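Local coordinates for aminotransferase AspB (Helicobacter pylori 26695, PDB 3EZS), which probably acts as a pyridoxal 5'-phosphate-dependent transaminase of the class I and II aminotransferase family, moving amino groups between amino acids and keto acids, at residues Arg65-Gly70 with Ala271-Trp276; Lys39-Ala44 with Asp279-Phe284; Ser228-Ser233 with Gly237-Phe242; Gly70-Arg75 with Val223-Ser228. All blocks are in the same frame, centred on the assembly; numbering follows the deposited sequence.

Contact 1. Residues Arg65-Gly70 with Ala271-Trp276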
loop_
_atom_site.group_PDB
_atom_site.type_symbol
_atom_site.label_atom_id
_atom_site.label_comp_id
_atom_site.label_asym_id
_atom_site.label_seq_id
_atom_site.Cartn_x
_atom_site.Cartn_y
_atom_site.Cartn_z
ATOM N N ARG A 65 3.355 15.545 7.342
ATOM C CA ARG A 65 4.396 15.101 8.287
ATOM C C ARG A 65 4.509 16.071 9.462
ATOM O O ARG A 65 4.578 15.642 10.630
ATOM C CB ARG A 65 5.745 14.924 7.577
ATOM C CG ARG A 65 5.781 13.682 6.679
ATOM C CD ARG A 65 6.907 13.690 5.651
ATOM N NE ARG A 65 8.251 13.495 6.197
ATOM C CZ ARG A 65 9.095 14.464 6.546
ATOM N NH1 ARG A 65 8.759 15.745 6.444
ATOM N NH2 ARG A 65 10.297 14.147 7.014
ATOM N N ALA A 66 4.518 17.372 9.156
ATOM C CA ALA A 66 4.560 18.419 10.186
ATOM C C ALA A 66 3.335 18.356 11.109
ATOM O O ALA A 66 3.474 18.485 12.315
ATOM C CB ALA A 66 4.684 19.811 9.539
ATOM N N ALA A 67 2.140 18.152 10.549
ATOM C CA ALA A 67 0.924 18.012 11.374
ATOM C C ALA A 67 1.035 16.790 12.281
ATOM O O ALA A 67 0.585 16.819 13.435
ATOM C CB ALA A 67 -0.330 17.904 10.508
ATOM N N GLN A 68 1.624 15.707 11.771
ATOM C CA GLN A 68 1.785 14.500 12.579
ATOM C C GLN A 68 2.802 14.719 13.706
ATOM O O GLN A 68 2.614 14.243 14.837
ATOM C CB GLN A 68 2.152 13.314 11.688
ATOM C CG GLN A 68 0.992 12.870 10.771
ATOM C CD GLN A 68 1.358 11.709 9.857
ATOM O OE1 GLN A 68 2.480 11.637 9.357
ATOM N NE2 GLN A 68 0.401 10.812 9.614
ATOM N N ARG A 69 3.888 15.431 13.395
ATOM C CA ARG A 69 4.873 15.768 14.412
ATOM C C ARG A 69 4.244 16.679 15.479
ATOM O O ARG A 69 4.485 16.499 16.672
ATOM C CB ARG A 69 6.113 16.426 13.804
ATOM C CG ARG A 69 6.894 15.502 12.884
ATOM C CD ARG A 69 8.331 15.979 12.647
ATOM N NE ARG A 69 8.394 17.289 12.010
ATOM C CZ ARG A 69 8.258 17.514 10.705
ATOM N NH1 ARG A 69 8.046 16.518 9.853
ATOM N NH2 ARG A 69 8.326 18.752 10.247
ATOM N N GLY A 70 3.446 17.651 15.051
ATOM C CA GLY A 70 2.771 18.562 15.986
ATOM C C GLY A 70 1.896 17.792 16.964
ATOM O O GLY A 70 1.901 18.064 18.167
ATOM N N ALA A 271 -7.186 16.223 4.196
ATOM C CA ALA A 271 -8.183 15.846 5.215
ATOM C C ALA A 271 -7.501 15.159 6.424
ATOM O O ALA A 271 -7.885 15.382 7.589
ATOM C CB ALA A 271 -9.288 14.957 4.613
ATOM N N SER A 272 -6.490 14.337 6.150
ATOM C CA SER A 272 -5.704 13.705 7.223
ATOM C C SER A 272 -5.005 14.777 8.028
ATOM O O SER A 272 -4.978 14.715 9.246
ATOM C CB SER A 272 -4.632 12.788 6.661
ATOM O OG SER A 272 -5.223 11.679 6.036
ATOM N N GLU A 273 -4.446 15.764 7.338
ATOM C CA GLU A 273 -3.741 16.865 8.004
ATOM C C GLU A 273 -4.682 17.658 8.918
ATOM O O GLU A 273 -4.312 18.006 10.033
ATOM C CB GLU A 273 -3.136 17.794 6.961
ATOM C CG GLU A 273 -2.333 18.944 7.540
ATOM C CD GLU A 273 -1.972 19.979 6.497
ATOM O OE1 GLU A 273 -1.980 19.644 5.299
ATOM O OE2 GLU A 273 -1.672 21.129 6.880
ATOM N N ALA A 274 -5.888 17.954 8.431
ATOM C CA ALA A 274 -6.869 18.674 9.228
ATOM C C ALA A 274 -7.190 17.866 10.491
ATOM O O ALA A 274 -7.278 18.434 11.573
ATOM C CB ALA A 274 -8.135 18.969 8.401
ATOM N N ALA A 275 -7.320 16.544 10.356
ATOM C CA ALA A 275 -7.592 15.648 11.494
ATOM C C ALA A 275 -6.469 15.670 12.523
ATOM O O ALA A 275 -6.724 15.826 13.718
ATOM C CB ALA A 275 -7.857 14.183 11.013
ATOM N N TRP A 276 -5.222 15.554 12.064
ATOM C CA TRP A 276 -4.084 15.525 12.996
ATOM C C TRP A 276 -3.844 16.847 13.713
ATOM O O TRP A 276 -3.281 16.843 14.788
ATOM C CB TRP A 276 -2.784 15.081 12.313
ATOM C CG TRP A 276 -2.683 13.604 11.943
ATOM C CD1 TRP A 276 -2.690 13.075 10.690
ATOM C CD2 TRP A 276 -2.533 12.487 12.847
ATOM N NE1 TRP A 276 -2.554 11.704 10.753
ATOM C CE2 TRP A 276 -2.469 11.318 12.061
ATOM C CE3 TRP A 276 -2.475 12.362 14.242
ATOM C CZ2 TRP A 276 -2.311 10.036 12.619
ATOM C CZ3 TRP A 276 -2.338 11.071 14.800
ATOM C CH2 TRP A 276 -2.233 9.940 13.980
#
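The indole of Trp276 receives the side chain of Gln68 on one face, with the aliphatic CG in a CH-pi contact 3.7 Å from the centroid of the five-membered ring and only 11° off its normal. Phe71 and Phe242 also meet the indole with inclined rings. The pyrrole N-H at its edge binds Ser240 OG. The Gln68 amide stands 77° from the indole plane and sets NE2 above the ring's N-H corner. Gln68 NE2 comes within 3.3 Å of Trp276 NE1, but both are donors and each is spent on another acceptor: NE2 on Gly241 O, NE1 on Ser240 OG. Gln68 OE1 binds Ser87 OG, so glutamine suits this buried place by offering a donor, an acceptor and a greasy stem. Alongside, Ala67 CB packs 3.7 Å from Glu273 CG and 4.2 Å from Trp276 CB. Its small methyl lets the two helices run close, with axes 8.7 Å apart and nearly parallel at 18°. The carboxylate of Glu273 is directed to Lys270 and Ser63, while its CG packs on Ala67. Helix 62-76 lies between strand 85-88, touched by Arg65 and Arg69, and helix 266-277, met by Ala67; the far flank of helix 266-277, through Ala271, Ala274 and Ala275, packs on helix 39-46.

Contact 2. Residues Lys39-Ala44 with Asp279-Phe284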
loop_
_atom_site.group_PDB
_atom_site.type_symbol
_atom_site.label_atom_id
_atom_site.label_comp_id
_atom_site.label_asym_id
_atom_site.label_seq_id
_atom_site.Cartn_x
_atom_site.Cartn_y
_atom_site.Cartn_z
ATOM N N LYS A 39 -17.474 16.467 10.223
ATOM C CA LYS A 39 -17.726 17.309 9.050
ATOM C C LYS A 39 -16.500 18.059 8.529
ATOM O O LYS A 39 -16.271 18.079 7.307
ATOM C CB LYS A 39 -18.808 18.350 9.350
ATOM C CG LYS A 39 -19.446 18.919 8.098
ATOM C CD LYS A 39 -20.005 20.311 8.275
ATOM C CE LYS A 39 -20.513 20.857 6.943
ATOM N NZ LYS A 39 -20.602 22.339 6.980
ATOM N N PHE A 40 -15.721 18.673 9.429
ATOM C CA PHE A 40 -14.566 19.472 8.986
ATOM C C PHE A 40 -13.529 18.641 8.204
ATOM O O PHE A 40 -12.858 19.164 7.314
ATOM C CB PHE A 40 -13.900 20.235 10.140
ATOM C CG PHE A 40 -12.941 19.416 10.981
ATOM C CD1 PHE A 40 -13.405 18.633 12.031
ATOM C CD2 PHE A 40 -11.565 19.500 10.767
ATOM C CE1 PHE A 40 -12.525 17.900 12.822
ATOM C CE2 PHE A 40 -10.678 18.775 11.546
ATOM C CZ PHE A 40 -11.150 17.975 12.584
ATOM N N ILE A 41 -13.413 17.362 8.556
ATOM C CA ILE A 41 -12.515 16.419 7.881
ATOM C C ILE A 41 -13.053 16.145 6.471
ATOM O O ILE A 41 -12.313 16.213 5.493
ATOM C CB ILE A 41 -12.384 15.126 8.716
ATOM C CG1 ILE A 41 -11.641 15.443 10.023
ATOM C CG2 ILE A 41 -11.659 14.038 7.967
ATOM C CD1 ILE A 41 -11.643 14.313 11.009
ATOM N N GLN A 42 -14.356 15.884 6.377
ATOM C CA GLN A 42 -15.012 15.668 5.107
ATOM C C GLN A 42 -14.920 16.897 4.209
ATOM O O GLN A 42 -14.695 16.751 3.022
ATOM C CB GLN A 42 -16.483 15.311 5.314
ATOM C CG GLN A 42 -16.734 13.993 6.094
ATOM C CD GLN A 42 -18.183 13.559 5.999
ATOM O OE1 GLN A 42 -18.735 13.514 4.896
ATOM N NE2 GLN A 42 -18.807 13.209 7.148
ATOM N N ASP A 43 -15.124 18.095 4.771
ATOM C CA ASP A 43 -15.017 19.345 4.022
ATOM C C ASP A 43 -13.595 19.599 3.495
ATOM O O ASP A 43 -13.420 20.164 2.412
ATOM C CB ASP A 43 -15.477 20.542 4.874
ATOM C CG ASP A 43 -16.997 20.573 5.110
ATOM O OD1 ASP A 43 -17.771 19.878 4.393
ATOM O OD2 ASP A 43 -17.412 21.318 6.025
ATOM N N ALA A 44 -12.583 19.207 4.261
ATOM C CA ALA A 44 -11.190 19.345 3.816
ATOM C C ALA A 44 -10.988 18.498 2.553
ATOM O O ALA A 44 -10.367 18.942 1.598
ATOM C CB ALA A 44 -10.238 18.911 4.916
ATOM N N ASP A 279 -7.570 18.520 18.153
ATOM C CA ASP A 279 -7.750 17.629 19.307
ATOM C C ASP A 279 -9.195 17.535 19.808
ATOM O O ASP A 279 -9.551 16.583 20.485
ATOM C CB ASP A 279 -6.860 18.089 20.469
ATOM C CG ASP A 279 -5.368 17.889 20.191
ATOM O OD1 ASP A 279 -5.004 17.054 19.347
ATOM O OD2 ASP A 279 -4.561 18.575 20.821
ATOM N N ARG A 280 -10.020 18.497 19.444
ATOM C CA ARG A 280 -11.392 18.570 19.908
ATOM C C ARG A 280 -12.210 17.387 19.526
ATOM O O ARG A 280 -12.828 16.772 20.391
ATOM C CB ARG A 280 -12.074 19.809 19.354
ATOM C CG ARG A 280 -11.526 21.069 19.920
ATOM C CD ARG A 280 -12.038 22.272 19.163
ATOM N NE ARG A 280 -11.471 23.469 19.762
ATOM C CZ ARG A 280 -11.495 24.684 19.230
ATOM N NH1 ARG A 280 -12.056 24.916 18.043
ATOM N NH2 ARG A 280 -10.922 25.674 19.894
ATOM N N HIS A 281 -12.218 17.064 18.238
ATOM C CA HIS A 281 -12.998 15.925 17.774
ATOM C C HIS A 281 -12.506 14.601 18.400
ATOM O O HIS A 281 -13.310 13.737 18.697
ATOM C CB HIS A 281 -13.004 15.842 16.241
ATOM C CG HIS A 281 -11.757 15.251 15.667
ATOM N ND1 HIS A 281 -10.568 15.938 15.607
ATOM C CD2 HIS A 281 -11.510 14.025 15.153
ATOM C CE1 HIS A 281 -9.639 15.163 15.075
ATOM N NE2 HIS A 281 -10.187 14.001 14.777
ATOM N N ALA A 282 -11.195 14.453 18.613
ATOM C CA ALA A 282 -10.635 13.232 19.205
ATOM C C ALA A 282 -11.171 13.053 20.609
ATOM O O ALA A 282 -11.583 11.948 21.013
ATOM C CB ALA A 282 -9.100 13.284 19.236
ATOM N N GLU A 283 -11.163 14.144 21.358
ATOM C CA GLU A 283 -11.674 14.152 22.714
ATOM C C GLU A 283 -13.165 13.755 22.748
ATOM O O GLU A 283 -13.603 13.011 23.635
ATOM C CB GLU A 283 -11.451 15.554 23.309
ATOM C CG GLU A 283 -12.020 15.780 24.709
ATOM C CD GLU A 283 -11.412 14.857 25.753
ATOM O OE1 GLU A 283 -10.281 14.365 25.547
ATOM O OE2 GLU A 283 -12.068 14.648 26.792
ATOM N N PHE A 284 -13.943 14.256 21.793
ATOM C CA PHE A 284 -15.376 13.931 21.710
ATOM C C PHE A 284 -15.578 12.408 21.632
ATOM O O PHE A 284 -16.425 11.847 22.337
ATOM C CB PHE A 284 -16.016 14.621 20.507
ATOM C CG PHE A 284 -17.452 14.223 20.255
ATOM C CD1 PHE A 284 -18.494 14.910 20.859
ATOM C CD2 PHE A 284 -17.756 13.171 19.400
ATOM C CE1 PHE A 284 -19.809 14.553 20.632
ATOM C CE2 PHE A 284 -19.083 12.801 19.154
ATOM C CZ PHE A 284 -20.113 13.495 19.776
#
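Phe40 presents its edge to the face of His281 in a T-shaped stack, centroids 5.3 Å apart and planes at 71°. The closest pair is Phe40 CZ and His281 ND1 at 3.7 Å. Beside it, Ile41 CD1 approaches His281 NE2 to 4.1 Å, adding an aliphatic contact that crosses the imidazole at about a right angle. Both aromatic side chains take the crowded position, CG between the backbone N and the carbonyl carbon (chi1 81° for Phe40), which turns each ring toward the other segment. One shell further out, His281 is held at both nitrogens: ND1 meets Asp278 OD2 and NE2 meets Ser233 OG, and these two bonds fix the rotation of the imidazole. Histidine fits here because it combines a packing face with two polar edge atoms. Phe40 also leans on Ala274 and Ile41 on Ala275, while Gln42 on another side of the same helix bonds to Thr49 of the second subunit. The contact joins the short helix 39-46 to the first turn of helix 280-299, which probably corresponds to the long helix leading from the large to the small domain in fold type I aminotransferases.

Contact 3. Residues Ser228-Ser233 with Gly237-Phe242. With PO4 (phosphate ion), chain C.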
loop_
_atom_site.group_PDB
_atom_site.type_symbol
_atom_site.label_atom_id
_atom_site.label_comp_id
_atom_site.label_asym_id
_atom_site.label_seq_id
_atom_site.Cartn_x
_atom_site.Cartn_y
_atom_site.Cartn_z
ATOM N N SER A 228 -1.833 5.435 14.281
ATOM C CA SER A 228 -2.886 5.464 13.271
ATOM C C SER A 228 -3.947 6.477 13.659
ATOM O O SER A 228 -4.187 6.684 14.824
ATOM C CB SER A 228 -3.564 4.109 13.170
ATOM O OG SER A 228 -4.683 4.165 12.294
ATOM N N LEU A 229 -4.613 7.048 12.663
ATOM C CA LEU A 229 -5.687 8.021 12.869
ATOM C C LEU A 229 -7.093 7.381 12.919
ATOM O O LEU A 229 -8.070 8.017 13.311
ATOM C CB LEU A 229 -5.662 8.964 11.674
ATOM C CG LEU A 229 -6.339 10.319 11.762
ATOM C CD1 LEU A 229 -5.760 11.123 12.930
ATOM C CD2 LEU A 229 -6.140 11.046 10.431
ATOM N N SER A 230 -7.182 6.131 12.497
ATOM C CA SER A 230 -8.455 5.446 12.309
ATOM C C SER A 230 -9.420 5.488 13.467
ATOM O O SER A 230 -10.594 5.781 13.263
ATOM C CB SER A 230 -8.205 3.990 11.911
ATOM O OG SER A 230 -7.401 3.949 10.747
ATOM N N LYS A 231 -8.934 5.174 14.667
ATOM C CA LYS A 231 -9.804 5.117 15.865
ATOM C C LYS A 231 -9.975 6.474 16.498
ATOM O O LYS A 231 -11.087 6.869 16.873
ATOM C CB LYS A 231 -9.277 4.079 16.858
ATOM C CG LYS A 231 -9.520 2.658 16.339
ATOM C CD LYS A 231 -8.528 1.683 16.901
ATOM C CE LYS A 231 -8.781 0.274 16.367
ATOM N NZ LYS A 231 -8.961 0.200 14.893
ATOM N N ARG A 232 -8.870 7.197 16.568
ATOM C CA ARG A 232 -8.835 8.542 17.116
ATOM C C ARG A 232 -9.865 9.480 16.502
ATOM O O ARG A 232 -10.513 10.246 17.231
ATOM C CB ARG A 232 -7.435 9.133 16.863
ATOM C CG ARG A 232 -7.243 10.538 17.318
ATOM C CD ARG A 232 -5.851 11.056 16.994
ATOM N NE ARG A 232 -5.661 12.365 17.617
ATOM C CZ ARG A 232 -5.890 13.551 17.040
ATOM N NH1 ARG A 232 -6.276 13.667 15.773
ATOM N NH2 ARG A 232 -5.705 14.644 17.753
ATOM N N SER A 233 -10.006 9.441 15.172
ATOM C CA SER A 233 -10.860 10.407 14.473
ATOM C C SER A 233 -12.046 9.824 13.730
ATOM O O SER A 233 -12.670 10.524 12.948
ATOM C CB SER A 233 -9.992 11.194 13.491
ATOM O OG SER A 233 -8.827 11.716 14.128
ATOM N N GLY A 237 -11.187 5.381 6.695
ATOM C CA GLY A 237 -11.048 5.531 5.244
ATOM C C GLY A 237 -9.890 6.403 4.767
ATOM O O GLY A 237 -9.469 6.292 3.617
ATOM N N LEU A 238 -9.386 7.287 5.627
ATOM C CA LEU A 238 -8.278 8.161 5.266
ATOM C C LEU A 238 -6.954 7.397 5.095
ATOM O O LEU A 238 -6.092 7.847 4.341
ATOM C CB LEU A 238 -8.117 9.311 6.287
ATOM C CG LEU A 238 -9.203 10.398 6.272
ATOM C CD1 LEU A 238 -9.005 11.381 7.407
ATOM C CD2 LEU A 238 -9.269 11.172 4.950
ATOM N N ARG A 239 -6.819 6.246 5.765
ATOM C CA ARG A 239 -5.619 5.413 5.717
ATOM C C ARG A 239 -4.404 6.268 6.055
ATOM O O ARG A 239 -3.496 6.424 5.246
ATOM C CB ARG A 239 -5.429 4.744 4.338
ATOM C CG ARG A 239 -6.643 4.075 3.727
ATOM C CD ARG A 239 -7.311 2.991 4.590
ATOM N NE ARG A 239 -6.365 2.057 5.195
ATOM C CZ ARG A 239 -6.130 1.871 6.495
ATOM N NH1 ARG A 239 -6.778 2.528 7.449
ATOM N NH2 ARG A 239 -5.218 0.978 6.843
ATOM N N SER A 240 -4.411 6.841 7.251
ATOM C CA SER A 240 -3.322 7.680 7.715
ATOM C C SER A 240 -2.750 7.195 9.046
ATOM O O SER A 240 -3.468 6.973 10.017
ATOM C CB SER A 240 -3.750 9.145 7.860
ATOM O OG SER A 240 -2.626 9.930 8.234
ATOM N N GLY A 241 -1.437 7.065 9.063
ATOM C CA GLY A 241 -0.697 6.649 10.235
ATOM C C GLY A 241 0.720 7.147 10.080
ATOM O O GLY A 241 1.029 7.894 9.139
ATOM N N PHE A 242 1.557 6.767 11.035
ATOM C CA PHE A 242 2.964 7.093 11.002
ATOM C C PHE A 242 3.771 6.124 11.852
ATOM O O PHE A 242 3.223 5.318 12.621
ATOM C CB PHE A 242 3.241 8.568 11.384
ATOM C CG PHE A 242 2.899 8.954 12.817
ATOM C CD1 PHE A 242 3.808 8.740 13.853
ATOM C CD2 PHE A 242 1.712 9.614 13.106
ATOM C CE1 PHE A 242 3.506 9.119 15.166
ATOM C CE2 PHE A 242 1.409 10.000 14.407
ATOM C CZ PHE A 242 2.314 9.754 15.436
HETATM P P PO4 C . -5.203 0.949 10.699
HETATM O O1 PO4 C . -4.316 2.111 11.051
HETATM O O2 PO4 C . -4.668 0.217 9.515
HETATM O O3 PO4 C . -6.557 1.451 10.343
HETATM O O4 PO4 C . -5.212 -0.005 11.856
HETATM O O HOH W 1 -6.676 6.066 8.752
#
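Ser230 and Arg239 are joined less by each other than by a phosphate ion held between them. Ser230 OG donates to phosphate O3 at 2.7 Å, and Arg239 NH1 reaches the same oxygen at 3.1 Å. A second, nearly straight bond (170°) runs from Arg239 NH2 to O2 at 2.8 Å, so the guanidinium faces the anion with its edge. Arg239 starts out away from the loop, and bends at chi2 (-56°) and chi3 (-46°) curl its chain back. Ser228 OG also meets the anion, though its very short distance to O1 is doubtful in detail; the same OG accepts from Ser230 N, forming an ST turn. Small hydroxyls and a planar cation suit an anion rich in acceptor oxygens, and the backbone N atoms of Ser91 and Arg92 also bind it. The ion probably comes from the crystallisation liquor, yet its place is consistent with the cofactor phosphate site of fold type I aminotransferases. Next to the ion, Leu229 N donates to Ser240 O at 2.9 Å, and Ser228 pairs antiparallel with Gly241, a non-hydrogen-bonded pair whose CA atoms lie 3.9 Å apart. A water links Ser230 OG to Ser240 N. Leu229 CD2 and Leu238 CD1 pack at 4.2 Å.

Contact 4. Residues Gly70-Arg75 with Val223-Ser228. With PO4 (phosphate ion), chain C.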
loop_
_atom_site.group_PDB
_atom_site.type_symbol
_atom_site.label_atom_id
_atom_site.label_comp_id
_atom_site.label_asym_id
_atom_site.label_seq_id
_atom_site.Cartn_x
_atom_site.Cartn_y
_atom_site.Cartn_z
ATOM N N GLY A 70 3.446 17.651 15.051
ATOM C CA GLY A 70 2.771 18.562 15.986
ATOM C C GLY A 70 1.896 17.792 16.964
ATOM O O GLY A 70 1.901 18.064 18.167
ATOM N N PHE A 71 1.160 16.818 16.430
ATOM C CA PHE A 71 0.361 15.903 17.248
ATOM C C PHE A 71 1.210 15.213 18.323
ATOM O O PHE A 71 0.835 15.191 19.505
ATOM C CB PHE A 71 -0.345 14.835 16.388
ATOM C CG PHE A 71 -0.873 13.687 17.201
ATOM C CD1 PHE A 71 -1.982 13.858 18.016
ATOM C CD2 PHE A 71 -0.229 12.467 17.203
ATOM C CE1 PHE A 71 -2.428 12.846 18.795
ATOM C CE2 PHE A 71 -0.672 11.452 17.984
ATOM C CZ PHE A 71 -1.799 11.631 18.766
ATOM N N PHE A 72 2.353 14.664 17.922
ATOM C CA PHE A 72 3.225 13.939 18.854
ATOM C C PHE A 72 3.742 14.862 19.969
ATOM O O PHE A 72 3.828 14.450 21.133
ATOM C CB PHE A 72 4.372 13.240 18.127
ATOM C CG PHE A 72 4.876 12.028 18.839
ATOM C CD1 PHE A 72 4.294 10.796 18.609
ATOM C CD2 PHE A 72 5.888 12.118 19.765
ATOM C CE1 PHE A 72 4.732 9.682 19.267
ATOM C CE2 PHE A 72 6.324 11.004 20.427
ATOM C CZ PHE A 72 5.747 9.787 20.183
ATOM N N LYS A 73 4.047 16.108 19.610
ATOM C CA LYS A 73 4.478 17.111 20.572
ATOM C C LYS A 73 3.386 17.444 21.580
ATOM O O LYS A 73 3.620 17.363 22.769
ATOM C CB LYS A 73 4.940 18.392 19.855
ATOM C CG LYS A 73 5.505 19.473 20.784
ATOM C CD LYS A 73 5.988 20.712 20.011
ATOM N N ARG A 74 2.199 17.809 21.114
ATOM C CA ARG A 74 1.100 18.114 22.013
ATOM C C ARG A 74 0.730 16.942 22.899
ATOM O O ARG A 74 0.474 17.113 24.090
ATOM C CB ARG A 74 -0.152 18.491 21.237
ATOM C CG ARG A 74 -0.078 19.789 20.421
ATOM C CD ARG A 74 -1.498 20.192 19.998
ATOM N NE ARG A 74 -2.193 19.110 19.302
ATOM C CZ ARG A 74 -2.104 18.854 17.995
ATOM N NH1 ARG A 74 -1.323 19.568 17.186
ATOM N NH2 ARG A 74 -2.801 17.854 17.485
ATOM N N ARG A 75 0.726 15.747 22.316
ATOM C CA ARG A 75 0.266 14.559 23.022
ATOM C C ARG A 75 1.284 13.928 23.955
ATOM O O ARG A 75 0.914 13.515 25.048
ATOM C CB ARG A 75 -0.245 13.511 22.020
ATOM C CG ARG A 75 -0.638 12.165 22.628
ATOM C CD ARG A 75 -1.765 12.241 23.670
ATOM N NE ARG A 75 -2.057 10.880 24.108
ATOM C CZ ARG A 75 -1.424 10.220 25.078
ATOM N NH1 ARG A 75 -0.473 10.778 25.800
ATOM N NH2 ARG A 75 -1.762 8.970 25.332
ATOM N N VAL A 223 14.501 1.766 18.662
ATOM C CA VAL A 223 13.104 1.888 19.114
ATOM C C VAL A 223 12.223 2.695 18.158
ATOM O O VAL A 223 12.632 3.748 17.633
ATOM C CB VAL A 223 13.064 2.495 20.535
ATOM C CG1 VAL A 223 11.624 2.677 21.036
ATOM C CG2 VAL A 223 13.881 1.623 21.518
ATOM N N LEU A 224 11.005 2.185 17.962
ATOM C CA LEU A 224 10.011 2.753 17.059
ATOM C C LEU A 224 8.591 2.549 17.609
ATOM O O LEU A 224 8.322 1.596 18.324
ATOM C CB LEU A 224 10.112 2.082 15.679
ATOM C CG LEU A 224 11.449 2.236 14.927
ATOM C CD1 LEU A 224 11.778 0.996 14.182
ATOM C CD2 LEU A 224 11.500 3.468 14.038
ATOM N N VAL A 225 7.706 3.480 17.284
ATOM C CA VAL A 225 6.310 3.442 17.702
ATOM C C VAL A 225 5.497 3.644 16.433
ATOM O O VAL A 225 5.902 4.382 15.546
ATOM C CB VAL A 225 5.966 4.530 18.771
ATOM C CG1 VAL A 225 6.733 4.299 20.104
ATOM C CG2 VAL A 225 6.231 5.935 18.238
ATOM N N ILE A 226 4.357 2.981 16.351
ATOM C CA ILE A 226 3.488 3.018 15.180
ATOM C C ILE A 226 2.123 3.586 15.590
ATOM O O ILE A 226 1.517 3.115 16.537
ATOM C CB ILE A 226 3.364 1.595 14.566
ATOM C CG1 ILE A 226 4.715 1.174 13.986
ATOM C CG2 ILE A 226 2.255 1.545 13.477
ATOM C CD1 ILE A 226 4.751 -0.225 13.355
ATOM N N HIS A 227 1.662 4.609 14.879
ATOM C CA HIS A 227 0.392 5.275 15.189
ATOM C C HIS A 227 -0.544 5.248 13.999
ATOM O O HIS A 227 -0.111 5.031 12.865
ATOM C CB HIS A 227 0.647 6.713 15.664
ATOM C CG HIS A 227 1.248 6.796 17.038
ATOM N ND1 HIS A 227 0.525 7.190 18.146
ATOM C CD2 HIS A 227 2.500 6.514 17.487
ATOM C CE1 HIS A 227 1.307 7.170 19.214
ATOM N NE2 HIS A 227 2.511 6.763 18.846
ATOM N N SER A 228 -1.833 5.435 14.281
ATOM C CA SER A 228 -2.886 5.464 13.271
ATOM C C SER A 228 -3.947 6.477 13.659
ATOM O O SER A 228 -4.187 6.684 14.824
ATOM C CB SER A 228 -3.564 4.109 13.170
ATOM O OG SER A 228 -4.683 4.165 12.294
HETATM P P PO4 C . -5.203 0.949 10.699
HETATM O O1 PO4 C . -4.316 2.111 11.051
HETATM O O2 PO4 C . -4.668 0.217 9.515
HETATM O O3 PO4 C . -6.557 1.451 10.343
HETATM O O4 PO4 C . -5.212 -0.005 11.856
#
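This is helix-on-sheet packing, built on Phe71 and Phe72 of helix 62-76 against Val225 and His227 of strand 223-228, a strand within the mixed sheet of the large domain. The axes of segments 70-75 and 223-228 approach to 12.1 Å at 105°, and large rings span that gap. Phe72 turns its edge toward the face of His227 in an offset edge-to-face pair, centroids 5.6 Å apart and planes at 82°. The touching atoms are Phe72 CE1 and His227 NE2, separated by 3.7 Å. With CG anti to the backbone N (chi1 -153°), the Phe72 ring is carried to the strand, where the same CE1 also meets Val225 CG2 at 4.2 Å. Phe71 comes to His227 more loosely, bringing CE2 to 4.4 Å from ND1. Strand alternation sets which residues face the helix: Val225 and His227 do, and suit a buried aromatic-aliphatic layer, while Leu224 and Ile226 turn to helix 92-102 behind the sheet. On the neighbouring strand, Phe242 lies almost parallel to the imidazole and also touches both phenylalanines. His227 is therefore buried among aromatic rings, its NE2 making a weak hydrogen bond to Glu194 OE1. That weak bond would tend to keep a proton on NE2, while the contact with the helix is made by ring packing, with no hydrogen bond between the two segments.

In the fold
Contacts 1 and 3 lie close to all the others: the centre of contact 3, which holds the phosphate, is about 11 Å from that of contact 1 and about 12 Å from those of contacts 2 and 4. Arg232 ties it outward, with NH1 3.0 Å from Ala275 O in contact 1 and NH2 in a salt bridge with Asp279 in contact 2. Arg74, from contact 4, bridges the same two neighbours through Trp276 O and Asp279, although the centres of contacts 2 and 4 are about 18 Å apart. Contacts 1 and 4 use successive turns of helix 62-76. Contacts 3 and 4 share Ser228, where strand 223-228 ends at the phosphate, which probably marks the cofactor-phosphate site.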